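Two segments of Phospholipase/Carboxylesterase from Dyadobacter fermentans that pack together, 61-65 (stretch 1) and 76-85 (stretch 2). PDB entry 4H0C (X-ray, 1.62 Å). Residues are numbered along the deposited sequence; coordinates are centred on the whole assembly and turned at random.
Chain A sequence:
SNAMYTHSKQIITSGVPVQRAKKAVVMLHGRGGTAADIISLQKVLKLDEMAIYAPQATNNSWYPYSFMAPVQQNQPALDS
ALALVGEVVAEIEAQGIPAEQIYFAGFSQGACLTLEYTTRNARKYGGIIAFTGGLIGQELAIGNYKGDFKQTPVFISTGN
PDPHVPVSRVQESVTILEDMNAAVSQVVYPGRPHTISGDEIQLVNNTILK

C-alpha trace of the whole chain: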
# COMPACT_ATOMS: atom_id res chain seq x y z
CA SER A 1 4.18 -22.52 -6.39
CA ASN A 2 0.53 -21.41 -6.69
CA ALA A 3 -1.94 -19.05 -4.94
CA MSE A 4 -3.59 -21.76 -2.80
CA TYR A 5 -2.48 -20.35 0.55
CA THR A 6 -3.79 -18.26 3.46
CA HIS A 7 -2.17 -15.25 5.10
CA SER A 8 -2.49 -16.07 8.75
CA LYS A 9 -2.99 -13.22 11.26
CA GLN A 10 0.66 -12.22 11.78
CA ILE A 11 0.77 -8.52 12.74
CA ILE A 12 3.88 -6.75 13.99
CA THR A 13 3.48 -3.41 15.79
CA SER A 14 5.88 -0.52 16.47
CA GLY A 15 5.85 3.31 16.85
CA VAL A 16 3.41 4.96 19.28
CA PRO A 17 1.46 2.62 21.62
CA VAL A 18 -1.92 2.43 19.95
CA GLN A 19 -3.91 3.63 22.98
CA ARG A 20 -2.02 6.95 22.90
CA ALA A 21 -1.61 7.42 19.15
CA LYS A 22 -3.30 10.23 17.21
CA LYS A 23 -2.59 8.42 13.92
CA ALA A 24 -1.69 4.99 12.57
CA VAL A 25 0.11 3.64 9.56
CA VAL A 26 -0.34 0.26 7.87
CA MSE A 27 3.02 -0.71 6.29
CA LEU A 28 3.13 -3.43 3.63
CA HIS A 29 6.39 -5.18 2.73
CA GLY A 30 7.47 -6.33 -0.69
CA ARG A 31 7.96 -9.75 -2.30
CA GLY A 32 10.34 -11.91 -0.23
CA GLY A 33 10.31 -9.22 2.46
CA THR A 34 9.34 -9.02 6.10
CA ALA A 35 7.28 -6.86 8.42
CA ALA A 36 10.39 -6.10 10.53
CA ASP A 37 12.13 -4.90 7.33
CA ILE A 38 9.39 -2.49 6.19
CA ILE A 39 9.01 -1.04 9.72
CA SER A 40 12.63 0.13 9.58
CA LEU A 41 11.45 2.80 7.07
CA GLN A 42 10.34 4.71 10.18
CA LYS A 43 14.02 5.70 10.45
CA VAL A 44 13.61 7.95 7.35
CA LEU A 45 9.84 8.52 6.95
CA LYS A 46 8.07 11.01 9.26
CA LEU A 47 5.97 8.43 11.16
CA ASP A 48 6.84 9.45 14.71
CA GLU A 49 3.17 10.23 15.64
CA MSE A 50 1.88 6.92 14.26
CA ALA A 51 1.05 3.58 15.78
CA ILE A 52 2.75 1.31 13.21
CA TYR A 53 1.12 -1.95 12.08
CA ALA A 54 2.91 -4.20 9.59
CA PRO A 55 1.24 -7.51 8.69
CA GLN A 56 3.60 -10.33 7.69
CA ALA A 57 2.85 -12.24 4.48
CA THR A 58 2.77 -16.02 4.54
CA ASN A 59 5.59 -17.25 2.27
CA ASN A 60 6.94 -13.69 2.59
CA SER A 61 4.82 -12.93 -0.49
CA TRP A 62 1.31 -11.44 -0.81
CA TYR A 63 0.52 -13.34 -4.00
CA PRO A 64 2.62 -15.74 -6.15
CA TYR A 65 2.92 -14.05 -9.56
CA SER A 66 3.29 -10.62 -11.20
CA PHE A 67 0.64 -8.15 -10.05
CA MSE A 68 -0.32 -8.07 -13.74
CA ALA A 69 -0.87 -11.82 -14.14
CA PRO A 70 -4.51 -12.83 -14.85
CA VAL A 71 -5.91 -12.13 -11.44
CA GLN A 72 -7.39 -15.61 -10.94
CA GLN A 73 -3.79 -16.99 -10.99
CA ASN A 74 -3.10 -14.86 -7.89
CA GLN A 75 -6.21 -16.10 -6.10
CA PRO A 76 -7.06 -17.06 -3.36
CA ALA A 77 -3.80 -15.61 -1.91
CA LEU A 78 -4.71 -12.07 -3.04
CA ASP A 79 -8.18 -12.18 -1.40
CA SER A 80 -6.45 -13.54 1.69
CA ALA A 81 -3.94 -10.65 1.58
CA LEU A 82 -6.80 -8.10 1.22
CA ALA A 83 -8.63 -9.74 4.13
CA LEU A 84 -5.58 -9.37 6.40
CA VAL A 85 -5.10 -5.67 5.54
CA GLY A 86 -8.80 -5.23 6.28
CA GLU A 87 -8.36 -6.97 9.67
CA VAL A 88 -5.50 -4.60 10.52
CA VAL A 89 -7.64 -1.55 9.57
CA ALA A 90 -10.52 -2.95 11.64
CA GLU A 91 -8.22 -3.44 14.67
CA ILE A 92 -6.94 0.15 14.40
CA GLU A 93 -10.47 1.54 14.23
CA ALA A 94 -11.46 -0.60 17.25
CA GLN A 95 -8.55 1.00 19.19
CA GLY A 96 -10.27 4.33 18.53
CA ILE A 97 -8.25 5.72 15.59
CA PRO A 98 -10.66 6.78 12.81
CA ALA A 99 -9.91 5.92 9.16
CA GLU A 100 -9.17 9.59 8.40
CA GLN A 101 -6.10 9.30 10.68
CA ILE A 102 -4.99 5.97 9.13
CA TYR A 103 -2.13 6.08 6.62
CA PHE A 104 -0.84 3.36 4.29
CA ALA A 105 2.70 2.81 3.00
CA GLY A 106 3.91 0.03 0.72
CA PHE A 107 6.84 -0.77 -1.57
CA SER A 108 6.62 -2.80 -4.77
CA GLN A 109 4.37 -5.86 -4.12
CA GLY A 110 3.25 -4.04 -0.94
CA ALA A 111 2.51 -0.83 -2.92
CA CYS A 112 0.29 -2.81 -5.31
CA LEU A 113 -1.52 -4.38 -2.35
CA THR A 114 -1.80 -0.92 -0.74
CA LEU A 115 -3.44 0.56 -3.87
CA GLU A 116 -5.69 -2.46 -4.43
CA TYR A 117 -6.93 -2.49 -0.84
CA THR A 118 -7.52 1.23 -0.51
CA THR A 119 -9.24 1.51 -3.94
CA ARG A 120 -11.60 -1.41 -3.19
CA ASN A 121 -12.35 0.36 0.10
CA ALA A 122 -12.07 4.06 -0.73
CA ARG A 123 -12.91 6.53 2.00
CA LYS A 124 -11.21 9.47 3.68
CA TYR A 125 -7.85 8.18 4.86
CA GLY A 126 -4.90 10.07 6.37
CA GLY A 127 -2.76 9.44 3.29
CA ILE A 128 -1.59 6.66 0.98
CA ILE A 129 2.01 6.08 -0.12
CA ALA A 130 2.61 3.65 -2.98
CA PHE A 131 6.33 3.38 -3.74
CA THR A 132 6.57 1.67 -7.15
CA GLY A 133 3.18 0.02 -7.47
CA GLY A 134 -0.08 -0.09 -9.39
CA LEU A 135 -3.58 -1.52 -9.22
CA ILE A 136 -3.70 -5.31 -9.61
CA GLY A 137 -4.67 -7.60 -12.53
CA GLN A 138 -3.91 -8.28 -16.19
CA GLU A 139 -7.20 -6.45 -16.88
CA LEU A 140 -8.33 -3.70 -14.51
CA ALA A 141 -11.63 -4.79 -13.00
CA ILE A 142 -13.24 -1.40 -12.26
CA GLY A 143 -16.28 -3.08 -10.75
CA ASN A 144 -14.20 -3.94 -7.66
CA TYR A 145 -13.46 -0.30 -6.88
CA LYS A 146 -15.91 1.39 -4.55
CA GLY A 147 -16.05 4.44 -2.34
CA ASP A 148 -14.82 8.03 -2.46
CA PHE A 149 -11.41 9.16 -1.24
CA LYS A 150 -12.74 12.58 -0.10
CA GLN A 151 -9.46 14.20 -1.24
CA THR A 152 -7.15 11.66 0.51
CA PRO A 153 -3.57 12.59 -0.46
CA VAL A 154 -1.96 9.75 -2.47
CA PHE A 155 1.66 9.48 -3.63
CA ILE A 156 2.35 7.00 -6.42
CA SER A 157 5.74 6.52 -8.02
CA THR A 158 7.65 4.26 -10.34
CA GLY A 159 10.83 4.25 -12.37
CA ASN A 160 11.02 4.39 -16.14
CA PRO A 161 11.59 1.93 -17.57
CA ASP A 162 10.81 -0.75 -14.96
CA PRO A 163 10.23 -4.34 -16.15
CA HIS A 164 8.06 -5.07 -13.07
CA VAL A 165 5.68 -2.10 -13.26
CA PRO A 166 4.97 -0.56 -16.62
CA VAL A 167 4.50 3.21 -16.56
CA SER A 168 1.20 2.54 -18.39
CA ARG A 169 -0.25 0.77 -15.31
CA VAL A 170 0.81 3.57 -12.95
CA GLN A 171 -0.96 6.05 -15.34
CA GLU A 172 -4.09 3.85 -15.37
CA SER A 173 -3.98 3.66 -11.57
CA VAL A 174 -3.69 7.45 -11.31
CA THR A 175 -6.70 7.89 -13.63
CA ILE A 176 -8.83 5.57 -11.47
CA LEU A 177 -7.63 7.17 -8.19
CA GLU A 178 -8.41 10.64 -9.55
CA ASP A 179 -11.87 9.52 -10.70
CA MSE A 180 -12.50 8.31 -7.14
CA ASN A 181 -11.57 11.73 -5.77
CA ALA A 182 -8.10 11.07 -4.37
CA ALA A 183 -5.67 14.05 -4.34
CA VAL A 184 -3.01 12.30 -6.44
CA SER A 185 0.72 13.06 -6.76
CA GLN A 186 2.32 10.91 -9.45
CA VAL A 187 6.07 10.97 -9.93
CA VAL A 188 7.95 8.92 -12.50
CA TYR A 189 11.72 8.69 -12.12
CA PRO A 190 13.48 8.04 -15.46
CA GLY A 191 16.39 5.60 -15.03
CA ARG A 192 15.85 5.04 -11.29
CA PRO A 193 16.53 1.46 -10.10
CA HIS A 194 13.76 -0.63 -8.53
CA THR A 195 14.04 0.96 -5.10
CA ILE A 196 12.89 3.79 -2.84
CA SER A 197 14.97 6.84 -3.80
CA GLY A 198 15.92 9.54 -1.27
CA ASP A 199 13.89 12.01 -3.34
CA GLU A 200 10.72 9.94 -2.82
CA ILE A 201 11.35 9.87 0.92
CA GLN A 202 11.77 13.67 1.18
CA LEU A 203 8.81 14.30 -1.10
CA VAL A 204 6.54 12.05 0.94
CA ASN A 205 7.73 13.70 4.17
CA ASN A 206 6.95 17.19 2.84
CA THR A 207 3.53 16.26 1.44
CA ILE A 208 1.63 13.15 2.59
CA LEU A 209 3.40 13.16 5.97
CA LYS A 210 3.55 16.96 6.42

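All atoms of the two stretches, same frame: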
# COMPACT_ATOMS: atom_id res chain seq x y z
N SER A 61 5.31 -13.42 0.79
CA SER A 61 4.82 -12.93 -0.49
C SER A 61 3.31 -12.86 -0.49
O SER A 61 2.63 -13.87 -0.23
CB SER A 61 5.32 -13.84 -1.62
OG SER A 61 4.80 -13.42 -2.88
N TRP A 62 2.78 -11.66 -0.78
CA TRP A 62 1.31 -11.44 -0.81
C TRP A 62 0.56 -12.29 -1.80
O TRP A 62 -0.55 -12.73 -1.52
CB TRP A 62 0.98 -9.95 -0.96
CG TRP A 62 1.57 -9.15 0.18
CD1 TRP A 62 2.57 -8.17 0.13
CD2 TRP A 62 1.19 -9.24 1.59
NE1 TRP A 62 2.83 -7.68 1.38
CE2 TRP A 62 2.04 -8.29 2.31
CE3 TRP A 62 0.28 -10.01 2.30
CZ2 TRP A 62 1.95 -8.13 3.71
CZ3 TRP A 62 0.18 -9.84 3.68
CH2 TRP A 62 1.01 -8.92 4.37
N TYR A 63 1.16 -12.53 -2.96
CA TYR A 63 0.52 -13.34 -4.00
C TYR A 63 1.66 -13.84 -4.91
O TYR A 63 2.70 -13.17 -5.02
CB TYR A 63 -0.55 -12.50 -4.78
CG TYR A 63 -0.08 -11.11 -5.15
CD1 TYR A 63 0.75 -10.91 -6.28
CD2 TYR A 63 -0.40 -10.00 -4.36
CE1 TYR A 63 1.22 -9.64 -6.60
CE2 TYR A 63 0.03 -8.74 -4.70
CZ TYR A 63 0.86 -8.57 -5.80
OH TYR A 63 1.33 -7.33 -6.11
N PRO A 64 1.47 -15.01 -5.56
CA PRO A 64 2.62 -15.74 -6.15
C PRO A 64 3.27 -15.19 -7.43
O PRO A 64 4.45 -15.45 -7.67
CB PRO A 64 2.05 -17.13 -6.43
CG PRO A 64 0.57 -16.90 -6.57
CD PRO A 64 0.26 -15.84 -5.54
N TYR A 65 2.50 -14.46 -8.23
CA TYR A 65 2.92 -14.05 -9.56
C TYR A 65 2.95 -12.54 -9.71
O TYR A 65 2.58 -11.82 -8.77
CB TYR A 65 1.97 -14.69 -10.58
CG TYR A 65 1.94 -16.20 -10.46
CD1 TYR A 65 3.12 -16.95 -10.57
CD2 TYR A 65 0.75 -16.88 -10.24
CE1 TYR A 65 3.11 -18.33 -10.47
CE2 TYR A 65 0.73 -18.27 -10.15
CZ TYR A 65 1.92 -18.98 -10.25
OH TYR A 65 1.89 -20.34 -10.15
N PRO A 76 -6.45 -17.88 -4.42
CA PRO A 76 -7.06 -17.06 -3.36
C PRO A 76 -6.10 -16.25 -2.47
O PRO A 76 -6.57 -15.55 -1.59
CB PRO A 76 -7.80 -18.11 -2.52
CG PRO A 76 -6.89 -19.29 -2.63
CD PRO A 76 -6.49 -19.31 -4.07
N ALA A 77 -4.79 -16.33 -2.73
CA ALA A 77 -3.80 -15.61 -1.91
C ALA A 77 -4.07 -14.11 -1.85
O ALA A 77 -3.98 -13.50 -0.76
CB ALA A 77 -2.39 -15.87 -2.42
N LEU A 78 -4.42 -13.52 -2.99
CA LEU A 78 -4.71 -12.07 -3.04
C LEU A 78 -5.89 -11.70 -2.13
O LEU A 78 -5.76 -10.79 -1.31
CB LEU A 78 -4.94 -11.57 -4.49
CG LEU A 78 -5.38 -10.09 -4.59
CD1 LEU A 78 -4.29 -9.17 -4.05
CD2 LEU A 78 -5.74 -9.71 -6.03
N ASP A 79 -7.02 -12.42 -2.25
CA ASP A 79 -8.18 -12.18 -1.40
C ASP A 79 -7.78 -12.33 0.05
O ASP A 79 -8.21 -11.55 0.90
CB ASP A 79 -9.32 -13.14 -1.72
CG ASP A 79 -10.13 -12.70 -2.92
OD1 ASP A 79 -10.01 -11.51 -3.33
OD2 ASP A 79 -10.89 -13.55 -3.45
N SER A 80 -6.94 -13.33 0.33
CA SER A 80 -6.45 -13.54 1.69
C SER A 80 -5.61 -12.35 2.15
O SER A 80 -5.72 -11.91 3.31
CB SER A 80 -5.65 -14.83 1.80
OG SER A 80 -5.47 -15.16 3.17
N ALA A 81 -4.76 -11.84 1.26
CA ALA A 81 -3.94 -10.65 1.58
C ALA A 81 -4.85 -9.44 1.88
O ALA A 81 -4.65 -8.72 2.89
CB ALA A 81 -2.96 -10.36 0.44
N LEU A 82 -5.87 -9.23 1.04
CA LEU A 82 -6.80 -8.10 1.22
C LEU A 82 -7.56 -8.24 2.53
O LEU A 82 -7.76 -7.26 3.25
CB LEU A 82 -7.79 -7.99 0.04
CG LEU A 82 -7.13 -7.61 -1.30
CD1 LEU A 82 -8.08 -7.92 -2.46
CD2 LEU A 82 -6.74 -6.14 -1.29
N ALA A 83 -7.96 -9.48 2.85
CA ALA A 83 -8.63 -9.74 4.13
C ALA A 83 -7.77 -9.34 5.34
O ALA A 83 -8.27 -8.75 6.30
CB ALA A 83 -9.05 -11.21 4.24
N LEU A 84 -6.49 -9.67 5.28
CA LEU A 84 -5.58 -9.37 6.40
C LEU A 84 -5.39 -7.86 6.57
O LEU A 84 -5.40 -7.34 7.70
CB LEU A 84 -4.23 -10.11 6.20
CG LEU A 84 -3.15 -9.90 7.30
CD1 LEU A 84 -3.63 -10.22 8.70
CD2 LEU A 84 -1.87 -10.68 7.00
N VAL A 85 -5.24 -7.14 5.45
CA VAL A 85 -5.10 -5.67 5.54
C VAL A 85 -6.36 -5.12 6.18
O VAL A 85 -6.30 -4.27 7.09
CB VAL A 85 -4.85 -5.02 4.17
CG1 VAL A 85 -4.86 -3.49 4.27
CG2 VAL A 85 -3.56 -5.57 3.55

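This is a small, apolar contact in which an irregular segment lies against one side of a helix, held by van der Waals packing with no hydrogen bond passing between the two stretches. About 285 Å² of surface is buried, counting both sides.

Residues 61-65 form neither helix nor strand, whereas residues 77-85 are helical and the helix runs on beyond them. From Ser 80 to Val 85 each amide N donates to the carbonyl four residues back, for example Ala 81 N to Ala 77 O at 2.7 Å and Leu 82 N to Leu 78 O at 2.8 Å; those groups are committed within the helix, and what it offers the loop is mainly side chains. The backbones come close at two points, Trp 62 CA to Ala 81 CA at 5.8 Å and Tyr 63 CA to Ala 77 CA at 5.3 Å. Both helix residues are alanines, one turn apart, whose CA-to-CB bonds point toward the loop; a side chain of a single methyl fits so short a spacing.

Trp 62 has the largest share of the contact. Its CA-to-CB bond points sideways, but with chi1 in the m well the end of the side chain comes nearer the helix. There the six-membered part of the indole meets two residues: Trp 62 CE3 lies 3.8 Å from Ala 81 CB, and Trp 62 CZ3 lies 4.0 Å from Leu 84 CD2, which sits at the ring edge, near its plane. The carbon side of the indole thus packs against aliphatic groups, while NE1 finds a hydrogen bond elsewhere in the structure, so the buried ring leaves no polar atom unsatisfied.

Tyr 63 works similarly one residue on. Its CA-to-CB bond points toward the helix, and Tyr 63 CD2 lies 4.0 Å from Leu 78 CD1, a contact between aromatic and aliphatic carbon. The hydroxyl is hydrogen-bonded elsewhere, which makes this otherwise greasy side chain compatible with burial.

Ala 77 receives the loop where the helix begins. Ala 77 CB is 4.2 Å from Tyr 63 CA and 4.1 Å from Pro 64 CD, so one methyl touches both the backbone of the tyrosine and the ring of the proline that follows. The carbonyl oxygens Trp 62 O and Ala 77 O approach to 3.6 Å; both are acceptors, so they cannot bond to each other, and their nearness reflects the close passage of the two backbones.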